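Local atomic coordinates of mandelate racemase/muconate lactonizing protein (Alicyclobacillus acidocaldarius LAA1, PDB entry 3QLD), a protein that is of unknown function but belongs to the mandelate racemase/muconate lactonizing family, pairing an enolase-type N-terminal domain with a TIM-barrel-like C-terminal domain. Residues Arg135-Val140 with Glu344-Val350; Arg306-Leu310 with Thr322-Pro326; Gly145-Ser149 with Lys171-Arg176; Asp177-Lys182 with Gln211-Leu217. The contacts are given in a common frame with arbitrary orientation. Where two conformers were deposited one is given. Numbering follows the deposited sequence.

The four contacts illustrate how a barrel varies its chemistry with depth. Contact 2 is wholly buried: a leucine packs on a glycine of the helix, with one weak arginine-to-carbonyl bond. Contact 1, partly buried, relies on backbone pairing; it touches contact 2 directly, with E139 O 2.9 Å from T322 N in a probable hydrogen bond, and helix 303-313 covers its apolar face. Contacts 3 and 4 lie farther out and meet where the loop after strand 167-171 runs into helix 178-187, I172 CG2 packing 4.0 Å from I181 CD1. Contact 3 is a loop-to-loop surface meeting in which a selenomethionine and a glutamate lie over opposite faces of an arginine, whereas contact 4 combines an apolar interior with polar groups at its margin.

Contact 1: residues Arg135-Val140 with Glu344-Val350; sequences RDRVEV and EPGVIQV
Two short antiparallel strands, 137-139 and 347-349, run 4.8 Å apart with 155° between their directions. V138 and I348 form the hydrogen-bonded pair (V138 N to I348 O 3.1 Å, I348 N to V138 O 3.0 Å), flanked by the non-hydrogen-bonded pairs R137-Q349 and E139-V347. R137 contributes most surface. Its mtt side chain shares a face with E139, V347 and Q349: R137 CB lies 3.7 Å from V347 CG1, and R137 NH1 is 3.4 Å from E344 CG, while the opposite charges stay beyond salt-bridge range (R137 NH1 to E344 OE2 4.4 Å). V350, next in buried area, extends the ladder through a hydrogen bond from its N to D136 O (3.0 Å); its t rotamer sets CG2 3.7 Å from V138 CG1. V140, also t, puts CG2 3.7 Å from I348 CG1, and its N makes a weak hydrogen bond to G346 O (2.9 Å). G346, at phi 74°, belongs to the type II turn E344-V347 that leads into the second strand. V138 and I348 occupy the other face, against L310 of helix 303-313. The result is an extra short antiparallel strand beside the start of strand 137-144 of the enolase-type (beta/alpha)-barrel.

Contact 2: residues Arg306-Leu310 with Thr322-Pro326; sequences RVHGL and TDLGP
L324, the residue with the most surface buried in this contact, points into the helix. Residues 306-310 are helical, with L310 N bonded to R306 O (2.8 Å); residues 322-326 are irregular, extended except at D323. R306 has its CA 6.6 Å from L324 CA. Its side chain (t, t, m) leaves sideways and curls back, so that R306 NH1 reaches G325 O at 2.9 Å in a weak hydrogen bond, the position of NH1 being less sure; NH2 is hydrogen-bonded to E301 O. Beyond V307 and H308, which point away, the helix offers bare backbone at G309: L324 CD1 (rotamer m, t) sits 3.4 Å from G309 C, where a beta carbon would clash. L310 (m, t) completes the pocket, its N 3.5 Å from L324 CD1, its CD2 4.0 Å from L324 CB and 4.2 Å from T322 CG2. The second segment is shaped by an ST turn, L324 N to T322 OG1 (3.0 Å), with T322 OG1 also hydrogen-bonded to V296 O. Backbone bonds of T322 to E139 and S141, and of D323 to V296, place this segment between the first and seventh barrel strands. The chemistry implies a mainly apolar fit to a glycine hollow, with an arginine adding a weak link to a carbonyl, its firmer bond being to E301 O, while L324 O is buried without a partner.

Contact 3: residues Gly145-Ser149 with Lys171-Arg176; sequences GMSES and KIAPGR
The two loops meet mainly through side chains, M146 and R176 above all. Selenomethionine M146 (chi1 p, chi2 t, chi3 -147°) reaches across, with its CB 3.6 Å from K171 O, its SE 4.0 Å from I172 C and its CE 3.7 Å from A173 CB. The same CE lies 3.3 Å from R176 NH2, over one face of the guanidinium; over the opposite face stands E148 OE2, also nearest NH2, at 3.2 Å. This salt bridge is purely electrostatic, since the oxygen is well out of the guanidinium plane. R176 bends through off-well angles (chi1 -15°, chi2 -146°, chi3 -33°), and E148 likewise (chi1 -136°, chi2 126°). Both segments follow neighbouring parallel strands, 137-144 and 167-171, and lead towards helices, as beta-alpha loops at the C-terminal ends of barrel strands do. R176 closes a type II turn from A173, with R176 N to A173 O 2.9 Å and G175 at phi 96°. K171 (chi1 and chi2 m) brings CG within 4.1 Å of G145 CA before its amine turns off to D196. S147 OG bonds S149 O at 3.1 Å.

Contact 4: residues Asp177-Lys182 with Gln211-Leu217; sequences DRAAIK and QLDAYDL
Helix 178-187 presents one main bump, I181, to a hollow made by the chain from 211 to 217. L212, Y215 and L217 line that hollow: I181 (m, t) sets CD1 3.7 Å from L212 CD2, while its CG2 lies 3.6 Å from Y215 CB and 3.9 Å from L217 CD2. A 3-10 segment, 213-215, turns Y215 towards the helix, with Y215 N bonded to L212 O (3.1 Å). Its ring is then roofed by backbone, K182 CA standing 4.2 Å from the centroid and 23° off the normal in a CH-pi contact. One turn earlier, R178 CA rests 3.8 Å from L212 CD2, and the extended R178 side chain (chi1 to chi3 all t) runs along the border, its CD 3.3 Å from Q211 OE1. R178 NE makes a weak hydrogen bond to Y215 OH (3.3 Å). The closest CA pairs, R178-L212 at 6.5 Å and K182-Y215 at 6.8 Å, fix the spacing. Thus helix 178-187 is joined to the connection between helix 206-211 and strand 220-221 in the barrel's outer layer, where R185 also binds Y215 O. The chemistry of the contact implies that shape-matched apolar groups supply most of it, with the tyrosine hydroxyl and arginine adding a weak polar link at the margin.

Contact 1: residues Arg135-Val140 with Glu344-Val350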
loop_
_atom_site.group_PDB
_atom_site.type_symbol
_atom_site.label_atom_id
_atom_site.label_comp_id
_atom_site.label_asym_id
_atom_site.label_seq_id
_atom_site.Cartn_x
_atom_site.Cartn_y
_atom_site.Cartn_z
ATOM N N ARG A 135 -3.690 -30.153 -12.115
ATOM C CA ARG A 135 -3.731 -30.035 -13.579
ATOM C C ARG A 135 -2.330 -30.253 -14.198
ATOM O O ARG A 135 -1.319 -29.813 -13.647
ATOM C CB ARG A 135 -4.286 -28.673 -13.953
ATOM C CG ARG A 135 -5.257 -28.217 -12.912
ATOM C CD ARG A 135 -5.608 -26.754 -12.956
ATOM N NE ARG A 135 -7.048 -26.617 -13.115
ATOM C CZ ARG A 135 -7.630 -26.501 -14.305
ATOM N NH1 ARG A 135 -6.872 -26.481 -15.403
ATOM N NH2 ARG A 135 -8.954 -26.380 -14.404
ATOM N N ASP A 136 -2.261 -30.944 -15.336
ATOM C CA ASP A 136 -0.966 -31.235 -15.932
ATOM C C ASP A 136 -0.635 -30.227 -16.998
ATOM O O ASP A 136 0.522 -30.002 -17.299
ATOM C CB ASP A 136 -0.944 -32.665 -16.509
ATOM C CG ASP A 136 -0.619 -33.701 -15.441
ATOM O OD1 ASP A 136 0.581 -33.759 -15.060
ATOM O OD2 ASP A 136 -1.545 -34.434 -14.989
ATOM N N ARG A 137 -1.682 -29.619 -17.552
ATOM C CA ARG A 137 -1.584 -28.577 -18.571
ATOM C C ARG A 137 -2.571 -27.439 -18.272
ATOM O O ARG A 137 -3.545 -27.635 -17.515
ATOM C CB ARG A 137 -1.933 -29.131 -19.924
ATOM C CG ARG A 137 -1.011 -30.207 -20.344
ATOM C CD ARG A 137 -1.466 -30.782 -21.684
ATOM N NE ARG A 137 -0.470 -31.755 -22.122
ATOM C CZ ARG A 137 -0.160 -32.014 -23.396
ATOM N NH1 ARG A 137 -0.776 -31.372 -24.392
ATOM N NH2 ARG A 137 0.783 -32.926 -23.666
ATOM N N VAL A 138 -2.296 -26.270 -18.851
ATOM C CA VAL A 138 -3.156 -25.096 -18.688
ATOM C C VAL A 138 -3.349 -24.416 -20.026
ATOM O O VAL A 138 -2.423 -24.395 -20.866
ATOM C CB VAL A 138 -2.592 -24.101 -17.629
ATOM C CG1 VAL A 138 -2.401 -24.817 -16.230
ATOM C CG2 VAL A 138 -1.261 -23.568 -18.106
ATOM N N GLU A 139 -4.545 -23.865 -20.259
ATOM C CA GLU A 139 -4.768 -23.152 -21.496
ATOM C C GLU A 139 -4.383 -21.684 -21.325
ATOM O O GLU A 139 -4.442 -21.191 -20.215
ATOM C CB GLU A 139 -6.216 -23.126 -21.887
ATOM C CG GLU A 139 -7.016 -24.398 -21.719
ATOM C CD GLU A 139 -8.454 -24.147 -22.177
ATOM O OE1 GLU A 139 -9.217 -23.455 -21.445
ATOM O OE2 GLU A 139 -8.801 -24.614 -23.275
ATOM N N VAL A 140 -4.109 -20.995 -22.434
ATOM C CA VAL A 140 -3.412 -19.703 -22.428
ATOM C C VAL A 140 -4.306 -18.725 -23.185
ATOM O O VAL A 140 -4.849 -19.108 -24.212
ATOM C CB VAL A 140 -2.031 -19.827 -23.151
ATOM C CG1 VAL A 140 -1.403 -18.451 -23.272
ATOM C CG2 VAL A 140 -1.113 -20.796 -22.413
ATOM N N GLU A 344 1.263 -27.731 -26.909
ATOM C CA GLU A 344 0.362 -27.822 -28.079
ATOM C C GLU A 344 -0.145 -26.401 -28.298
ATOM O O GLU A 344 -0.005 -25.567 -27.395
ATOM C CB GLU A 344 -0.848 -28.759 -27.827
ATOM C CG GLU A 344 -0.558 -30.236 -27.563
ATOM C CD GLU A 344 0.094 -31.001 -28.729
ATOM O OE1 GLU A 344 0.169 -30.476 -29.870
ATOM O OE2 GLU A 344 0.550 -32.155 -28.493
ATOM N N PRO A 345 -0.724 -26.082 -29.476
ATOM C CA PRO A 345 -1.117 -24.669 -29.611
ATOM C C PRO A 345 -2.083 -24.208 -28.486
ATOM O O PRO A 345 -3.020 -24.944 -28.100
ATOM C CB PRO A 345 -1.747 -24.604 -31.022
ATOM C CG PRO A 345 -0.997 -25.730 -31.770
ATOM C CD PRO A 345 -0.885 -26.828 -30.741
ATOM N N GLY A 346 -1.793 -23.041 -27.894
ATOM C CA GLY A 346 -2.622 -22.504 -26.823
ATOM C C GLY A 346 -2.508 -23.185 -25.474
ATOM O O GLY A 346 -3.266 -22.858 -24.537
ATOM N N VAL A 347 -1.578 -24.128 -25.340
ATOM C CA VAL A 347 -1.468 -24.914 -24.118
ATOM C C VAL A 347 -0.033 -24.979 -23.617
ATOM O O VAL A 347 0.903 -25.087 -24.414
ATOM C CB VAL A 347 -1.958 -26.370 -24.320
ATOM C CG1 VAL A 347 -1.994 -27.118 -22.974
ATOM C CG2 VAL A 347 -3.319 -26.408 -25.002
ATOM N N ILE A 348 0.148 -24.962 -22.297
ATOM C CA ILE A 348 1.482 -25.021 -21.773
ATOM C C ILE A 348 1.512 -26.110 -20.729
ATOM O O ILE A 348 0.547 -26.299 -19.973
ATOM C CB ILE A 348 1.974 -23.619 -21.170
ATOM C CG1 ILE A 348 2.122 -22.599 -22.266
ATOM C CG2 ILE A 348 3.315 -23.756 -20.487
ATOM C CD1 ILE A 348 2.686 -21.126 -21.854
ATOM N N GLN A 349 2.605 -26.865 -20.729
ATOM C CA GLN A 349 2.750 -27.921 -19.771
ATOM C C GLN A 349 3.079 -27.209 -18.487
ATOM O O GLN A 349 3.972 -26.343 -18.468
ATOM C CB GLN A 349 3.903 -28.857 -20.146
ATOM C CG GLN A 349 4.040 -30.129 -19.268
ATOM C CD GLN A 349 3.054 -31.232 -19.698
ATOM O OE1 GLN A 349 2.639 -32.073 -18.894
ATOM N NE2 GLN A 349 2.669 -31.215 -20.983
ATOM N N VAL A 350 2.406 -27.615 -17.426
ATOM C CA VAL A 350 2.769 -27.243 -16.079
ATOM C C VAL A 350 4.149 -27.763 -15.684
ATOM O O VAL A 350 4.371 -28.957 -15.712
ATOM C CB VAL A 350 1.682 -27.754 -15.113
ATOM C CG1 VAL A 350 2.079 -27.600 -13.632
ATOM C CG2 VAL A 350 0.371 -27.067 -15.401
#

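Contact 2: residues Arg306-Leu310 with Thr322-Pro326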
loop_
_atom_site.group_PDB
_atom_site.type_symbol
_atom_site.label_atom_id
_atom_site.label_comp_id
_atom_site.label_asym_id
_atom_site.label_seq_id
_atom_site.Cartn_x
_atom_site.Cartn_y
_atom_site.Cartn_z
ATOM N N ARG A 306 7.442 -16.577 -14.465
ATOM C CA ARG A 306 6.487 -17.232 -15.370
ATOM C C ARG A 306 6.316 -18.713 -14.969
ATOM O O ARG A 306 5.197 -19.234 -14.924
ATOM C CB ARG A 306 6.961 -17.118 -16.809
ATOM C CG ARG A 306 6.037 -17.780 -17.846
ATOM C CD ARG A 306 6.414 -17.357 -19.258
ATOM N NE ARG A 306 6.721 -15.945 -19.249
ATOM C CZ ARG A 306 5.837 -15.001 -19.492
ATOM N NH1 ARG A 306 4.583 -15.318 -19.836
ATOM N NH2 ARG A 306 6.203 -13.738 -19.359
ATOM N N VAL A 307 7.428 -19.370 -14.686
ATOM C CA VAL A 307 7.424 -20.762 -14.156
ATOM C C VAL A 307 6.602 -20.905 -12.881
ATOM O O VAL A 307 5.679 -21.735 -12.820
ATOM C CB VAL A 307 8.862 -21.326 -13.957
ATOM C CG1 VAL A 307 8.829 -22.570 -13.025
ATOM C CG2 VAL A 307 9.394 -21.677 -15.304
ATOM N N HIS A 308 6.849 -20.039 -11.900
ATOM C CA HIS A 308 6.065 -20.025 -10.641
ATOM C C HIS A 308 4.575 -19.742 -10.817
ATOM O O HIS A 308 3.753 -20.282 -10.070
ATOM C CB HIS A 308 6.685 -19.028 -9.627
ATOM C CG HIS A 308 7.922 -19.551 -8.953
ATOM N ND1 HIS A 308 8.673 -18.795 -8.076
ATOM C CD2 HIS A 308 8.548 -20.758 -9.040
ATOM C CE1 HIS A 308 9.695 -19.517 -7.632
ATOM N NE2 HIS A 308 9.633 -20.721 -8.195
ATOM N N GLY A 309 4.247 -18.895 -11.816
ATOM C CA GLY A 309 2.896 -18.472 -12.119
ATOM C C GLY A 309 2.181 -19.628 -12.833
ATOM O O GLY A 309 1.032 -19.890 -12.588
ATOM N N LEU A 310 2.866 -20.311 -13.746
ATOM C CA LEU A 310 2.269 -21.576 -14.272
ATOM C C LEU A 310 2.049 -22.679 -13.226
ATOM O O LEU A 310 1.064 -23.362 -13.285
ATOM C CB LEU A 310 3.079 -22.066 -15.456
ATOM C CG LEU A 310 3.167 -21.088 -16.642
ATOM C CD1 LEU A 310 4.456 -21.258 -17.497
ATOM C CD2 LEU A 310 1.968 -21.121 -17.624
ATOM N N THR A 322 -4.919 -18.961 -18.412
ATOM C CA THR A 322 -3.886 -18.018 -17.950
ATOM C C THR A 322 -3.487 -16.988 -18.987
ATOM O O THR A 322 -3.607 -17.212 -20.212
ATOM C CB THR A 322 -2.662 -18.769 -17.310
ATOM O OG1 THR A 322 -1.715 -17.803 -16.781
ATOM C CG2 THR A 322 -1.938 -19.706 -18.376
ATOM N N ASP A 323 -3.108 -15.782 -18.527
ATOM C CA ASP A 323 -2.492 -14.823 -19.405
ATOM C C ASP A 323 -0.974 -15.126 -19.633
ATOM O O ASP A 323 -0.330 -14.386 -20.331
ATOM C CB ASP A 323 -2.616 -13.387 -18.834
ATOM C CG ASP A 323 -3.988 -12.720 -19.116
ATOM O OD1 ASP A 323 -4.866 -13.316 -19.795
ATOM O OD2 ASP A 323 -4.170 -11.564 -18.651
ATOM N N LEU A 324 -0.410 -16.119 -18.952
ATOM C CA LEU A 324 1.046 -16.358 -18.971
ATOM C C LEU A 324 1.303 -17.187 -20.211
ATOM O O LEU A 324 0.912 -18.329 -20.234
ATOM C CB LEU A 324 1.481 -17.167 -17.745
ATOM C CG LEU A 324 1.367 -16.422 -16.385
ATOM C CD1 LEU A 324 1.617 -17.371 -15.245
ATOM C CD2 LEU A 324 2.402 -15.279 -16.334
ATOM N N GLY A 325 1.892 -16.571 -21.233
ATOM C CA GLY A 325 2.113 -17.180 -22.522
ATOM C C GLY A 325 3.576 -17.518 -22.731
ATOM O O GLY A 325 4.390 -17.389 -21.824
ATOM N N PRO A 326 3.920 -17.967 -23.925
ATOM C CA PRO A 326 5.328 -18.380 -24.144
ATOM C C PRO A 326 6.327 -17.231 -24.015
ATOM O O PRO A 326 6.004 -16.076 -24.395
ATOM C CB PRO A 326 5.312 -18.900 -25.588
ATOM C CG PRO A 326 3.872 -19.307 -25.832
ATOM C CD PRO A 326 3.096 -18.167 -25.128
#

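Contact 3: residues Gly145-Ser149 with Lys171-Arg176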
loop_
_atom_site.group_PDB
_atom_site.type_symbol
_atom_site.label_atom_id
_atom_site.label_comp_id
_atom_site.label_asym_id
_atom_site.label_seq_id
_atom_site.Cartn_x
_atom_site.Cartn_y
_atom_site.Cartn_z
ATOM N N GLY A 145 -4.954 -5.228 -27.756
ATOM C CA GLY A 145 -5.072 -3.791 -27.445
ATOM C C GLY A 145 -6.263 -3.199 -28.161
ATOM O O GLY A 145 -6.781 -3.810 -29.090
HETATM N N MSE A 146 -6.725 -2.016 -27.777
HETATM C CA MSE A 146 -7.811 -1.440 -28.577
HETATM C C MSE A 146 -7.310 -0.581 -29.743
HETATM O O MSE A 146 -6.280 0.106 -29.625
HETATM C CB MSE A 146 -8.837 -0.674 -27.719
HETATM C CG MSE A 146 -8.350 0.521 -26.974
HETATM SE SE MSE A 146 -9.725 1.073 -25.644
HETATM C CE MSE A 146 -9.448 3.025 -25.663
ATOM N N SER A 147 -8.031 -0.612 -30.860
ATOM C CA SER A 147 -7.771 0.355 -31.959
ATOM C C SER A 147 -9.042 1.039 -32.432
ATOM O O SER A 147 -10.130 0.463 -32.385
ATOM C CB SER A 147 -7.081 -0.313 -33.150
ATOM O OG SER A 147 -7.580 -1.618 -33.299
ATOM N N GLU A 148 -8.900 2.275 -32.906
ATOM C CA GLU A 148 -10.050 2.995 -33.444
ATOM C C GLU A 148 -10.440 2.409 -34.807
ATOM O O GLU A 148 -11.508 2.731 -35.341
ATOM C CB GLU A 148 -9.788 4.510 -33.487
ATOM C CG GLU A 148 -10.984 5.341 -32.995
ATOM C CD GLU A 148 -10.605 6.313 -31.869
ATOM O OE1 GLU A 148 -11.404 7.228 -31.575
ATOM O OE2 GLU A 148 -9.518 6.157 -31.265
ATOM N N SER A 149 -9.576 1.518 -35.319
ATOM C CA SER A 149 -9.843 0.682 -36.490
ATOM C C SER A 149 -10.356 -0.725 -36.126
ATOM O O SER A 149 -9.618 -1.561 -35.598
ATOM C CB SER A 149 -8.566 0.571 -37.347
ATOM O OG SER A 149 -8.716 -0.377 -38.401
ATOM N N LYS A 171 -9.157 -5.195 -24.750
ATOM C CA LYS A 171 -9.148 -3.920 -24.018
ATOM C C LYS A 171 -10.326 -3.106 -24.462
ATOM O O LYS A 171 -10.605 -3.014 -25.654
ATOM C CB LYS A 171 -7.826 -3.171 -24.268
ATOM C CG LYS A 171 -6.649 -3.904 -23.695
ATOM C CD LYS A 171 -6.529 -3.691 -22.165
ATOM C CE LYS A 171 -5.441 -4.607 -21.567
ATOM N NZ LYS A 171 -4.715 -3.939 -20.439
ATOM N N ILE A 172 -11.092 -2.585 -23.500
ATOM C CA ILE A 172 -12.242 -1.803 -23.796
ATOM C C ILE A 172 -12.290 -0.494 -22.962
ATOM O O ILE A 172 -11.615 -0.396 -21.918
ATOM C CB ILE A 172 -13.560 -2.585 -23.554
ATOM C CG1 ILE A 172 -13.698 -2.973 -22.068
ATOM C CG2 ILE A 172 -13.626 -3.777 -24.557
ATOM C CD1 ILE A 172 -15.177 -3.326 -21.692
ATOM N N ALA A 173 -13.005 0.497 -23.499
ATOM C CA ALA A 173 -13.238 1.767 -22.832
ATOM C C ALA A 173 -14.511 2.352 -23.348
ATOM O O ALA A 173 -15.028 1.901 -24.373
ATOM C CB ALA A 173 -12.035 2.742 -23.022
ATOM N N PRO A 174 -15.067 3.339 -22.632
ATOM C CA PRO A 174 -16.338 3.909 -23.051
ATOM C C PRO A 174 -16.230 4.433 -24.488
ATOM O O PRO A 174 -15.292 5.144 -24.788
ATOM C CB PRO A 174 -16.537 5.052 -22.058
ATOM C CG PRO A 174 -15.747 4.585 -20.806
ATOM C CD PRO A 174 -14.547 3.963 -21.393
ATOM N N GLY A 175 -17.145 4.017 -25.367
ATOM C CA GLY A 175 -17.154 4.496 -26.750
ATOM C C GLY A 175 -16.441 3.550 -27.678
ATOM O O GLY A 175 -16.561 3.675 -28.916
ATOM N N ARG A 176 -15.662 2.632 -27.106
ATOM C CA ARG A 176 -14.919 1.623 -27.879
ATOM C C ARG A 176 -15.043 0.346 -27.081
ATOM O O ARG A 176 -14.100 -0.138 -26.498
ATOM C CB ARG A 176 -13.462 2.046 -28.068
ATOM C CG ARG A 176 -13.203 3.564 -27.751
ATOM C CD ARG A 176 -12.131 4.293 -28.603
ATOM N NE ARG A 176 -11.005 3.444 -29.016
ATOM C CZ ARG A 176 -9.714 3.749 -28.883
ATOM N NH1 ARG A 176 -8.785 2.888 -29.308
ATOM N NH2 ARG A 176 -9.338 4.915 -28.339
#

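Contact 4: residues Asp177-Lys182 with Gln211-Leu217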
loop_
_atom_site.group_PDB
_atom_site.type_symbol
_atom_site.label_atom_id
_atom_site.label_comp_id
_atom_site.label_asym_id
_atom_site.label_seq_id
_atom_site.Cartn_x
_atom_site.Cartn_y
_atom_site.Cartn_z
ATOM N N ASP A 177 -16.253 -0.208 -27.083
ATOM C CA ASP A 177 -16.551 -1.419 -26.335
ATOM C C ASP A 177 -17.544 -2.309 -27.105
ATOM O O ASP A 177 -17.157 -3.376 -27.572
ATOM C CB ASP A 177 -17.047 -1.113 -24.887
ATOM C CG ASP A 177 -18.056 0.061 -24.809
ATOM O OD1 ASP A 177 -18.819 0.330 -25.755
ATOM O OD2 ASP A 177 -18.102 0.737 -23.752
ATOM N N ARG A 178 -18.787 -1.856 -27.214
ATOM C CA ARG A 178 -19.877 -2.674 -27.802
ATOM C C ARG A 178 -19.521 -3.110 -29.249
ATOM O O ARG A 178 -19.710 -4.273 -29.624
ATOM C CB ARG A 178 -21.208 -1.900 -27.754
ATOM C CG ARG A 178 -22.420 -2.788 -27.966
ATOM C CD ARG A 178 -23.667 -2.018 -28.357
ATOM N NE ARG A 178 -24.716 -2.909 -28.890
ATOM C CZ ARG A 178 -25.423 -2.708 -30.007
ATOM N NH1 ARG A 178 -25.214 -1.633 -30.777
ATOM N NH2 ARG A 178 -26.363 -3.594 -30.360
ATOM N N ALA A 179 -18.978 -2.187 -30.040
ATOM C CA ALA A 179 -18.719 -2.484 -31.474
ATOM C C ALA A 179 -17.653 -3.589 -31.699
ATOM O O ALA A 179 -17.856 -4.581 -32.473
ATOM C CB ALA A 179 -18.373 -1.199 -32.218
ATOM N N ALA A 180 -16.536 -3.443 -30.991
ATOM C CA ALA A 180 -15.507 -4.461 -31.006
ATOM C C ALA A 180 -16.037 -5.804 -30.534
ATOM O O ALA A 180 -15.826 -6.807 -31.229
ATOM C CB ALA A 180 -14.277 -4.024 -30.161
ATOM N N ILE A 181 -16.654 -5.849 -29.339
ATOM C CA ILE A 181 -17.141 -7.112 -28.772
ATOM C C ILE A 181 -18.211 -7.799 -29.645
ATOM O O ILE A 181 -18.138 -9.020 -29.841
ATOM C CB ILE A 181 -17.655 -6.971 -27.291
ATOM C CG1 ILE A 181 -16.514 -6.470 -26.382
ATOM C CG2 ILE A 181 -18.283 -8.300 -26.804
ATOM C CD1 ILE A 181 -16.977 -5.893 -25.028
ATOM N N LYS A 182 -19.183 -7.024 -30.100
ATOM C CA LYS A 182 -20.254 -7.508 -31.037
ATOM C C LYS A 182 -19.613 -8.228 -32.260
ATOM O O LYS A 182 -19.941 -9.402 -32.540
ATOM C CB LYS A 182 -21.166 -6.344 -31.432
ATOM C CG LYS A 182 -22.383 -6.601 -32.413
ATOM C CD LYS A 182 -23.143 -5.277 -32.694
ATOM C CE LYS A 182 -22.478 -4.401 -33.787
ATOM N NZ LYS A 182 -22.518 -2.880 -33.618
ATOM N N GLN A 211 -25.268 -3.429 -21.578
ATOM C CA GLN A 211 -25.513 -3.806 -23.018
ATOM C C GLN A 211 -24.577 -4.949 -23.400
ATOM O O GLN A 211 -24.877 -5.769 -24.324
ATOM C CB GLN A 211 -25.275 -2.624 -23.962
ATOM C CG GLN A 211 -26.206 -1.369 -23.933
ATOM C CD GLN A 211 -25.596 -0.166 -24.767
ATOM O OE1 GLN A 211 -24.817 -0.372 -25.708
ATOM N NE2 GLN A 211 -25.916 1.071 -24.376
ATOM N N LEU A 212 -23.439 -5.013 -22.704
ATOM C CA LEU A 212 -22.481 -6.064 -22.929
ATOM C C LEU A 212 -22.887 -7.445 -22.490
ATOM O O LEU A 212 -22.325 -8.422 -22.953
ATOM C CB LEU A 212 -21.047 -5.710 -22.427
ATOM C CG LEU A 212 -20.496 -4.376 -22.927
ATOM C CD1 LEU A 212 -19.098 -4.220 -22.252
ATOM C CD2 LEU A 212 -20.338 -4.354 -24.471
ATOM N N ASP A 213 -23.892 -7.567 -21.629
ATOM C CA ASP A 213 -24.343 -8.885 -21.189
ATOM C C ASP A 213 -24.818 -9.730 -22.371
ATOM O O ASP A 213 -24.845 -10.966 -22.276
ATOM C CB ASP A 213 -25.534 -8.704 -20.225
ATOM C CG ASP A 213 -25.098 -8.343 -18.805
ATOM O OD1 ASP A 213 -23.874 -8.376 -18.488
ATOM O OD2 ASP A 213 -25.998 -7.994 -18.004
ATOM N N ALA A 214 -25.179 -9.074 -23.462
ATOM C CA ALA A 214 -25.727 -9.837 -24.612
ATOM C C ALA A 214 -24.664 -10.759 -25.265
ATOM O O ALA A 214 -25.024 -11.703 -25.988
ATOM C CB ALA A 214 -26.358 -8.914 -25.601
ATOM N N TYR A 215 -23.368 -10.510 -24.977
ATOM C CA TYR A 215 -22.272 -11.216 -25.647
ATOM C C TYR A 215 -21.588 -12.334 -24.936
ATOM O O TYR A 215 -20.589 -12.882 -25.481
ATOM C CB TYR A 215 -21.259 -10.185 -26.201
ATOM C CG TYR A 215 -21.963 -9.116 -26.962
ATOM C CD1 TYR A 215 -22.623 -9.410 -28.161
ATOM C CD2 TYR A 215 -22.038 -7.819 -26.489
ATOM C CE1 TYR A 215 -23.318 -8.415 -28.865
ATOM C CE2 TYR A 215 -22.732 -6.844 -27.153
ATOM C CZ TYR A 215 -23.378 -7.156 -28.357
ATOM O OH TYR A 215 -24.068 -6.172 -29.045
ATOM N N ASP A 216 -22.082 -12.642 -23.727
ATOM C CA ASP A 216 -21.615 -13.746 -22.912
ATOM C C ASP A 216 -20.088 -13.751 -22.665
ATOM O O ASP A 216 -19.441 -14.766 -22.843
ATOM C CB ASP A 216 -22.115 -15.090 -23.512
ATOM C CG ASP A 216 -23.638 -15.096 -23.747
ATOM O OD1 ASP A 216 -24.383 -14.175 -23.262
ATOM O OD2 ASP A 216 -24.087 -16.043 -24.437
ATOM N N LEU A 217 -19.545 -12.591 -22.247
ATOM C CA LEU A 217 -18.121 -12.457 -21.841
ATOM C C LEU A 217 -17.872 -13.339 -20.669
ATOM O O LEU A 217 -18.729 -13.471 -19.819
ATOM C CB LEU A 217 -17.841 -10.970 -21.471
ATOM C CG LEU A 217 -17.967 -9.945 -22.573
ATOM C CD1 LEU A 217 -17.919 -8.519 -22.020
ATOM C CD2 LEU A 217 -16.843 -10.140 -23.626
#